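PDB 1R0K: 1-deoxy-D-xylulose 5-phosphate reductoisomerase, which catalyses the NADPH-dependent rearrangement and reduction of 1-deoxy-D-xylulose 5-phosphate to 2-C-methyl-D-erythritol 4-phosphate in isoprenoid biosynthesis, requiring a divalent metal ion. Local coordinates for residues 186-191 with 303-308; 195-200 with 204-209; 208-213 with 335-340. All coordinates share one frame; numbering follows the deposited sequence.

Interaction 1 (186-191 with 303-308); sequences AEMATV and ERFPAL
Met188 reaches from the short helix 185-188 to Arg304 and Phe305, and this one thioether carries the contact. Its sulfur-aromatic part is a Met-aromatic contact: SD lies 4.8 Å from the centroid of the Phe305 ring, 44° off the ring normal, so it stands obliquely to the ring, nearest to CE2. The van der Waals part belongs to the terminal methyl. The chain runs extended as far as SD and then bends (chi3 -86°), which turns Met188 CE onto the backbone carbonyl, 3.4 Å from Arg304 O, and against the first methylene of that residue, 3.9 Å from Arg304 CB. Each side has its own hydrogen bonds. Arg304 NH2 donates to the carbonyl oxygens of Arg181 and Thr183, and Phe305 CE1 stands over one face of the Arg304 guanidinium, toward its rim, 3.5 Å above that plane. In the other segment a type I turn spans Met188 to Val191, and Glu187 O accepts from both Thr190 N and Thr190 OG1, the latter at 2.8 Å on a lone pair. The contact thus joins helix 185-188 to the loop leading into helix 307-317, whose Ala307 and Leu308 rest on helix 216-229, while Phe305 touches Met215.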
loop_
_atom_site.group_PDB
_atom_site.type_symbol
_atom_site.label_atom_id
_atom_site.label_comp_id
_atom_site.label_asym_id
_atom_site.label_seq_id
_atom_site.Cartn_x
_atom_site.Cartn_y
_atom_site.Cartn_z
ATOM N N ALA B 186 -18.999 30.063 -11.669
ATOM C CA ALA B 186 -19.201 31.482 -11.926
ATOM C C ALA B 186 -17.902 32.262 -11.780
ATOM O O ALA B 186 -17.594 33.114 -12.609
ATOM C CB ALA B 186 -20.265 32.046 -10.981
ATOM N N GLU B 187 -17.131 31.987 -10.734
ATOM C CA GLU B 187 -15.881 32.718 -10.587
ATOM C C GLU B 187 -14.882 32.239 -11.634
ATOM O O GLU B 187 -14.183 33.045 -12.246
ATOM C CB GLU B 187 -15.271 32.543 -9.194
ATOM C CG GLU B 187 -14.163 33.562 -8.923
ATOM C CD GLU B 187 -13.376 33.297 -7.653
ATOM O OE1 GLU B 187 -13.923 32.667 -6.726
ATOM O OE2 GLU B 187 -12.209 33.740 -7.581
ATOM N N MET B 188 -14.818 30.929 -11.850
ATOM C CA MET B 188 -13.883 30.389 -12.833
ATOM C C MET B 188 -14.058 31.064 -14.192
ATOM O O MET B 188 -13.091 31.250 -14.932
ATOM C CB MET B 188 -14.047 28.869 -12.958
ATOM C CG MET B 188 -13.400 28.090 -11.817
ATOM S SD MET B 188 -13.243 26.305 -12.110
ATOM C CE MET B 188 -14.825 25.719 -11.553
ATOM N N ALA B 189 -15.291 31.445 -14.512
ATOM C CA ALA B 189 -15.564 32.111 -15.776
ATOM C C ALA B 189 -14.702 33.362 -15.951
ATOM O O ALA B 189 -14.346 33.721 -17.067
ATOM C CB ALA B 189 -17.035 32.485 -15.857
ATOM N N THR B 190 -14.355 34.011 -14.843
ATOM C CA THR B 190 -13.566 35.245 -14.883
ATOM C C THR B 190 -12.060 35.069 -14.719
ATOM O O THR B 190 -11.310 36.035 -14.818
ATOM C CB THR B 190 -14.004 36.223 -13.776
ATOM O OG1 THR B 190 -13.482 35.783 -12.513
ATOM C CG2 THR B 190 -15.514 36.282 -13.687
ATOM N N VAL B 191 -11.613 33.849 -14.463
ATOM C CA VAL B 191 -10.187 33.617 -14.267
ATOM C C VAL B 191 -9.322 34.077 -15.444
ATOM O O VAL B 191 -9.592 33.743 -16.600
ATOM C CB VAL B 191 -9.920 32.126 -13.967
ATOM C CG1 VAL B 191 -8.421 31.843 -13.959
ATOM C CG2 VAL B 191 -10.524 31.769 -12.616
ATOM N N GLU B 303 -19.419 18.563 -12.410
ATOM C CA GLU B 303 -20.126 19.720 -12.943
ATOM C C GLU B 303 -19.177 20.900 -13.113
ATOM O O GLU B 303 -19.171 21.561 -14.147
ATOM C CB GLU B 303 -21.271 20.117 -12.010
ATOM C CG GLU B 303 -22.493 19.239 -12.143
ATOM C CD GLU B 303 -23.102 19.326 -13.530
ATOM O OE1 GLU B 303 -23.452 20.450 -13.953
ATOM O OE2 GLU B 303 -23.227 18.277 -14.201
ATOM N N ARG B 304 -18.367 21.157 -12.094
ATOM C CA ARG B 304 -17.429 22.270 -12.146
ATOM C C ARG B 304 -16.177 21.988 -12.978
ATOM O O ARG B 304 -15.510 22.914 -13.437
ATOM C CB ARG B 304 -17.059 22.685 -10.722
ATOM C CG ARG B 304 -18.198 23.423 -10.013
ATOM C CD ARG B 304 -18.005 23.495 -8.507
ATOM N NE ARG B 304 -16.712 24.054 -8.148
ATOM C CZ ARG B 304 -15.787 23.405 -7.451
ATOM N NH1 ARG B 304 -16.011 22.166 -7.033
ATOM N NH2 ARG B 304 -14.635 23.999 -7.172
ATOM N N PHE B 305 -15.864 20.713 -13.184
ATOM C CA PHE B 305 -14.695 20.351 -13.976
ATOM C C PHE B 305 -15.081 19.356 -15.072
ATOM O O PHE B 305 -14.737 18.177 -15.011
ATOM C CB PHE B 305 -13.602 19.786 -13.055
ATOM C CG PHE B 305 -13.199 20.737 -11.962
ATOM C CD1 PHE B 305 -13.813 20.688 -10.713
ATOM C CD2 PHE B 305 -12.256 21.731 -12.206
ATOM C CE1 PHE B 305 -13.498 21.622 -9.719
ATOM C CE2 PHE B 305 -11.932 22.675 -11.218
ATOM C CZ PHE B 305 -12.556 22.618 -9.972
ATOM N N PRO B 306 -15.802 19.835 -16.102
ATOM C CA PRO B 306 -16.252 19.003 -17.225
ATOM C C PRO B 306 -15.152 18.249 -17.968
ATOM O O PRO B 306 -15.428 17.283 -18.682
ATOM C CB PRO B 306 -17.006 19.996 -18.118
ATOM C CG PRO B 306 -16.352 21.315 -17.807
ATOM C CD PRO B 306 -16.178 21.247 -16.311
ATOM N N ALA B 307 -13.908 18.682 -17.802
ATOM C CA ALA B 307 -12.799 17.999 -18.460
ATOM C C ALA B 307 -12.758 16.543 -17.999
ATOM O O ALA B 307 -12.344 15.658 -18.749
ATOM C CB ALA B 307 -11.474 18.693 -18.129
ATOM N N LEU B 308 -13.189 16.298 -16.764
ATOM C CA LEU B 308 -13.189 14.941 -16.229
ATOM C C LEU B 308 -14.181 14.088 -17.007
ATOM O O LEU B 308 -13.903 12.932 -17.324
ATOM C CB LEU B 308 -13.539 14.940 -14.732
ATOM C CG LEU B 308 -12.515 15.611 -13.805
ATOM C CD1 LEU B 308 -12.974 15.486 -12.352
ATOM C CD2 LEU B 308 -11.141 14.961 -13.989
#

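Interaction 2 (195-200 with 204-209); sequences RAVQHP and MGAKIS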
loop_
_atom_site.group_PDB
_atom_site.type_symbol
_atom_site.label_atom_id
_atom_site.label_comp_id
_atom_site.label_asym_id
_atom_site.label_seq_id
_atom_site.Cartn_x
_atom_site.Cartn_y
_atom_site.Cartn_z
ATOM N N ARG B 195 -3.605 34.835 -13.481
ATOM C CA ARG B 195 -3.915 34.223 -12.196
ATOM C C ARG B 195 -3.804 32.706 -12.257
ATOM O O ARG B 195 -3.247 32.077 -11.352
ATOM C CB ARG B 195 -5.327 34.601 -11.743
ATOM C CG ARG B 195 -5.475 34.589 -10.229
ATOM C CD ARG B 195 -6.475 33.571 -9.709
ATOM N NE ARG B 195 -7.859 33.995 -9.883
ATOM C CZ ARG B 195 -8.843 33.686 -9.041
ATOM N NH1 ARG B 195 -8.595 32.960 -7.964
ATOM N NH2 ARG B 195 -10.083 34.088 -9.288
ATOM N N ALA B 196 -4.327 32.129 -13.336
ATOM C CA ALA B 196 -4.335 30.678 -13.526
ATOM C C ALA B 196 -2.976 29.986 -13.539
ATOM O O ALA B 196 -2.858 28.835 -13.121
ATOM C CB ALA B 196 -5.087 30.337 -14.804
ATOM N N VAL B 197 -1.948 30.670 -14.018
ATOM C CA VAL B 197 -0.626 30.059 -14.086
ATOM C C VAL B 197 0.179 30.181 -12.798
ATOM O O VAL B 197 1.240 29.569 -12.669
ATOM C CB VAL B 197 0.204 30.656 -15.236
ATOM C CG1 VAL B 197 -0.519 30.440 -16.557
ATOM C CG2 VAL B 197 0.436 32.138 -14.994
ATOM N N GLN B 198 -0.318 30.975 -11.852
ATOM C CA GLN B 198 0.375 31.160 -10.581
ATOM C C GLN B 198 0.535 29.847 -9.829
ATOM O O GLN B 198 -0.408 29.062 -9.718
ATOM C CB GLN B 198 -0.375 32.167 -9.701
ATOM C CG GLN B 198 -0.324 33.598 -10.211
ATOM C CD GLN B 198 1.088 34.158 -10.237
ATOM O OE1 GLN B 198 2.059 33.453 -9.947
ATOM N NE2 GLN B 198 1.210 35.435 -10.589
ATOM N N HIS B 199 1.739 29.614 -9.318
ATOM C CA HIS B 199 2.043 28.406 -8.561
ATOM C C HIS B 199 3.116 28.756 -7.537
ATOM O O HIS B 199 3.746 29.806 -7.630
ATOM C CB HIS B 199 2.554 27.297 -9.491
ATOM C CG HIS B 199 3.757 27.686 -10.294
ATOM N ND1 HIS B 199 3.683 28.506 -11.400
ATOM C CD2 HIS B 199 5.069 27.386 -10.136
ATOM C CE1 HIS B 199 4.895 28.696 -11.888
ATOM N NE2 HIS B 199 5.755 28.028 -11.139
ATOM N N PRO B 200 3.333 27.883 -6.538
ATOM C CA PRO B 200 4.345 28.137 -5.506
ATOM C C PRO B 200 5.716 28.490 -6.083
ATOM O O PRO B 200 6.532 27.608 -6.358
ATOM C CB PRO B 200 4.364 26.831 -4.721
ATOM C CG PRO B 200 2.941 26.396 -4.795
ATOM C CD PRO B 200 2.593 26.643 -6.248
ATOM N N MET B 204 7.444 25.793 -13.174
ATOM C CA MET B 204 6.413 25.007 -13.863
ATOM C C MET B 204 5.794 25.626 -15.120
ATOM O O MET B 204 5.384 26.787 -15.124
ATOM C CB MET B 204 5.297 24.654 -12.877
ATOM C CG MET B 204 4.205 23.775 -13.465
ATOM S SD MET B 204 2.862 23.466 -12.301
ATOM C CE MET B 204 3.365 21.881 -11.613
ATOM N N GLY B 205 5.707 24.826 -16.179
ATOM C CA GLY B 205 5.138 25.297 -17.431
ATOM C C GLY B 205 3.711 25.804 -17.309
ATOM O O GLY B 205 2.922 25.286 -16.516
ATOM N N ALA B 206 3.381 26.822 -18.100
ATOM C CA ALA B 206 2.047 27.410 -18.086
ATOM C C ALA B 206 0.981 26.385 -18.459
ATOM O O ALA B 206 -0.082 26.341 -17.843
ATOM C CB ALA B 206 1.990 28.602 -19.039
ATOM N N LYS B 207 1.263 25.564 -19.469
ATOM C CA LYS B 207 0.316 24.538 -19.903
ATOM C C LYS B 207 -0.005 23.609 -18.742
ATOM O O LYS B 207 -1.172 23.322 -18.457
ATOM C CB LYS B 207 0.907 23.728 -21.063
ATOM C CG LYS B 207 0.164 22.430 -21.412
ATOM C CD LYS B 207 -1.259 22.676 -21.889
ATOM C CE LYS B 207 -1.739 21.558 -22.810
ATOM N NZ LYS B 207 -1.686 20.194 -22.210
ATOM N N ILE B 208 1.042 23.137 -18.076
ATOM C CA ILE B 208 0.884 22.242 -16.938
ATOM C C ILE B 208 -0.013 22.905 -15.894
ATOM O O ILE B 208 -0.892 22.263 -15.317
ATOM C CB ILE B 208 2.257 21.909 -16.297
ATOM C CG1 ILE B 208 3.170 21.252 -17.336
ATOM C CG2 ILE B 208 2.075 20.974 -15.109
ATOM C CD1 ILE B 208 4.558 20.922 -16.816
ATOM N N SER B 209 0.208 24.192 -15.655
ATOM C CA SER B 209 -0.597 24.918 -14.676
ATOM C C SER B 209 -2.069 24.974 -15.077
ATOM O O SER B 209 -2.952 24.751 -14.248
ATOM C CB SER B 209 -0.065 26.339 -14.499
ATOM O OG SER B 209 1.238 26.322 -13.937
HETATM O O HOH W 1 3.084 28.520 -14.664
#
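Val197 and Ser209 bring the two backbones to 5.2 Å between their CA atoms, where the loop after Ala196 runs beside the first turn of helix 206-214. This closeness leaves Ser209 CB 3.8 Å from Val197 CA, and Val197 CG1 rests 4.0 Å from Ala206 CB. Leu337 of helix 321-337 touches both Val197 and Ala206.

The polar centre is Val197 O. His199 folds back on it: CG sits between the backbone N and the carbonyl carbon (chi1 57°), and ND1 donates to Val197 O at 3.0 Å along an almost straight path (N-H...O 174°), with the acceptor in the ring plane. The other ring nitrogen, NE2, is hydrogen-bonded to the backbone N of Ser203. One water also grips the carbonyl, donating to Val197 O and to Met204 O and hydrogen-bonding with Ser209 OG at 3.0 Å, and so bridges the two segments.

The arrangement is a tight connection between two helices, with Gly205 at the N-cap of helix 206-214, and it is consistent with the flexible active-site flap known in DXP reductoisomerases. His199 is predicted to bind 1-deoxy-D-xylulose 5-phosphate and Gly205 NADPH; residues 201 and 202 between them are not modelled.

Over one face of the imidazole lies Met204 CB, a CH-pi contact 4.0 Å from the centroid of the His199 ring. Met204 SD also stands above the His199 ring, farther off at 5.1 Å from its centroid.

Interaction 3 (208-213 with 335-340); sequences ISIDSA and AFLDKK
Ile210, Phe336 and Leu337 make a small helix-to-helix contact, in which one branched residue of helix 206-214 meets two neighbouring residues in the last turn of helix 321-337. Ile210 has the most surface buried and is directed at the other helix from its CB on. Both torsions of its longer branch are bent (chi1 -57°, chi2 -56°): CD1 meets the Phe336 ring and also lies near Leu337 CD2, which Ile210 CG1 touches at 3.9 Å. The Ile210 and Leu337 side chains run antiparallel, alongside each other. The Phe336 ring also touches Pro193 and Ala196 of helix 193-196 and, like Ile210, Ile346 of helix 345-356. Helices 193-196 and 345-356 thus join the two contacting helices around this pair. Directly beyond this apolar patch, helix 321-337 stops in a Schellman motif: Lys339 takes a positive phi, Lys340 N bonds back to Ala335 O, and Lys339 N to Phe336 O. Helix 206-214 also carries Ser212, predicted to bind 1-deoxy-D-xylulose 5-phosphate, so the contact connects a helix that probably serves the substrate site with the C-terminal helical region. Ile210 CD1 approaches the ring at its edge, in plane, and comes to 3.7 Å from Phe336 CE2.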
loop_
_atom_site.group_PDB
_atom_site.type_symbol
_atom_site.label_atom_id
_atom_site.label_comp_id
_atom_site.label_asym_id
_atom_site.label_seq_id
_atom_site.Cartn_x
_atom_site.Cartn_y
_atom_site.Cartn_z
ATOM N N ILE B 208 1.042 23.137 -18.076
ATOM C CA ILE B 208 0.884 22.242 -16.938
ATOM C C ILE B 208 -0.013 22.905 -15.894
ATOM O O ILE B 208 -0.892 22.263 -15.317
ATOM C CB ILE B 208 2.257 21.909 -16.297
ATOM C CG1 ILE B 208 3.170 21.252 -17.336
ATOM C CG2 ILE B 208 2.075 20.974 -15.109
ATOM C CD1 ILE B 208 4.558 20.922 -16.816
ATOM N N SER B 209 0.208 24.192 -15.655
ATOM C CA SER B 209 -0.597 24.918 -14.676
ATOM C C SER B 209 -2.069 24.974 -15.077
ATOM O O SER B 209 -2.952 24.751 -14.248
ATOM C CB SER B 209 -0.065 26.339 -14.499
ATOM O OG SER B 209 1.238 26.322 -13.937
ATOM N N ILE B 210 -2.338 25.269 -16.346
ATOM C CA ILE B 210 -3.721 25.356 -16.804
ATOM C C ILE B 210 -4.434 24.006 -16.719
ATOM O O ILE B 210 -5.580 23.933 -16.266
ATOM C CB ILE B 210 -3.805 25.907 -18.249
ATOM C CG1 ILE B 210 -3.113 27.271 -18.322
ATOM C CG2 ILE B 210 -5.257 26.041 -18.675
ATOM C CD1 ILE B 210 -3.658 28.303 -17.344
ATOM N N ASP B 211 -3.756 22.941 -17.142
ATOM C CA ASP B 211 -4.341 21.605 -17.098
ATOM C C ASP B 211 -4.684 21.211 -15.664
ATOM O O ASP B 211 -5.642 20.470 -15.417
ATOM C CB ASP B 211 -3.386 20.571 -17.706
ATOM C CG ASP B 211 -3.317 20.659 -19.220
ATOM O OD1 ASP B 211 -4.233 21.254 -19.833
ATOM O OD2 ASP B 211 -2.352 20.116 -19.799
ATOM N N SER B 212 -3.890 21.703 -14.723
ATOM C CA SER B 212 -4.130 21.425 -13.314
ATOM C C SER B 212 -5.382 22.198 -12.877
ATOM O O SER B 212 -6.231 21.679 -12.159
ATOM C CB SER B 212 -2.923 21.870 -12.485
ATOM O OG SER B 212 -3.198 21.810 -11.097
ATOM N N ALA B 213 -5.492 23.436 -13.343
ATOM C CA ALA B 213 -6.615 24.298 -13.001
ATOM C C ALA B 213 -7.946 23.784 -13.545
ATOM O O ALA B 213 -8.972 23.887 -12.880
ATOM C CB ALA B 213 -6.349 25.715 -13.509
ATOM N N ALA B 335 -4.834 29.193 -26.539
ATOM C CA ALA B 335 -5.747 30.287 -26.866
ATOM C C ALA B 335 -6.089 31.061 -25.598
ATOM O O ALA B 335 -6.121 32.291 -25.601
ATOM C CB ALA B 335 -7.018 29.740 -27.501
ATOM N N PHE B 336 -6.349 30.336 -24.514
ATOM C CA PHE B 336 -6.666 30.973 -23.245
ATOM C C PHE B 336 -5.489 31.833 -22.803
ATOM O O PHE B 336 -5.659 33.005 -22.476
ATOM C CB PHE B 336 -6.966 29.924 -22.167
ATOM C CG PHE B 336 -7.089 30.502 -20.781
ATOM C CD1 PHE B 336 -8.056 31.469 -20.496
ATOM C CD2 PHE B 336 -6.225 30.101 -19.770
ATOM C CE1 PHE B 336 -8.158 32.030 -19.221
ATOM C CE2 PHE B 336 -6.316 30.652 -18.489
ATOM C CZ PHE B 336 -7.284 31.619 -18.215
ATOM N N LEU B 337 -4.297 31.245 -22.793
ATOM C CA LEU B 337 -3.094 31.965 -22.395
ATOM C C LEU B 337 -2.855 33.188 -23.277
ATOM O O LEU B 337 -2.339 34.207 -22.811
ATOM C CB LEU B 337 -1.879 31.037 -22.458
ATOM C CG LEU B 337 -1.861 29.935 -21.395
ATOM C CD1 LEU B 337 -0.696 29.001 -21.658
ATOM C CD2 LEU B 337 -1.754 30.551 -20.004
ATOM N N ASP B 338 -3.241 33.085 -24.547
ATOM C CA ASP B 338 -3.075 34.187 -25.497
ATOM C C ASP B 338 -4.241 35.174 -25.377
ATOM O O ASP B 338 -4.325 36.149 -26.123
ATOM C CB ASP B 338 -3.012 33.649 -26.929
ATOM C CG ASP B 338 -2.548 34.693 -27.926
ATOM O OD1 ASP B 338 -2.962 34.620 -29.102
ATOM O OD2 ASP B 338 -1.762 35.585 -27.537
ATOM N N LYS B 339 -5.147 34.891 -24.445
ATOM C CA LYS B 339 -6.309 35.736 -24.180
ATOM C C LYS B 339 -7.307 35.849 -25.327
ATOM O O LYS B 339 -7.845 36.926 -25.591
ATOM C CB LYS B 339 -5.844 37.131 -23.752
ATOM C CG LYS B 339 -4.944 37.103 -22.530
ATOM C CD LYS B 339 -4.562 38.494 -22.078
ATOM C CE LYS B 339 -3.724 38.442 -20.810
ATOM N NZ LYS B 339 -3.411 39.808 -20.325
ATOM N N LYS B 340 -7.565 34.731 -26.000
ATOM C CA LYS B 340 -8.513 34.719 -27.106
ATOM C C LYS B 340 -9.849 34.126 -26.668
ATOM O O LYS B 340 -10.868 34.318 -27.332
ATOM C CB LYS B 340 -7.952 33.923 -28.288
ATOM C CG LYS B 340 -6.850 34.641 -29.058
ATOM C CD LYS B 340 -6.503 33.891 -30.341
ATOM C CE LYS B 340 -5.514 34.668 -31.196
ATOM N NZ LYS B 340 -5.257 33.978 -32.492
#

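From the N terminus, the chain first passes residues 186-191, the start of interaction 1, then enters the tight bend that interaction 2 closes with just three residues between its segments. Interaction 2 is nested inside the 111-residue loop closed by interaction 1. Interaction 3 starts on the helix where interaction 2 ends, sharing Ile208 and Ser209; it closes a loop of 121 residues that begins inside the loop of interaction 1 and ends beyond it, so the two cross. The three meet physically: Glu187 forms a salt bridge with Arg195, Phe305 CE2 packs on the carbonyl oxygen of Ala213, and Ala196 on Ile210. Together they tie helices 185-188, 193-196 and 206-214 to the C-terminal region around helices 307-317 and 321-337.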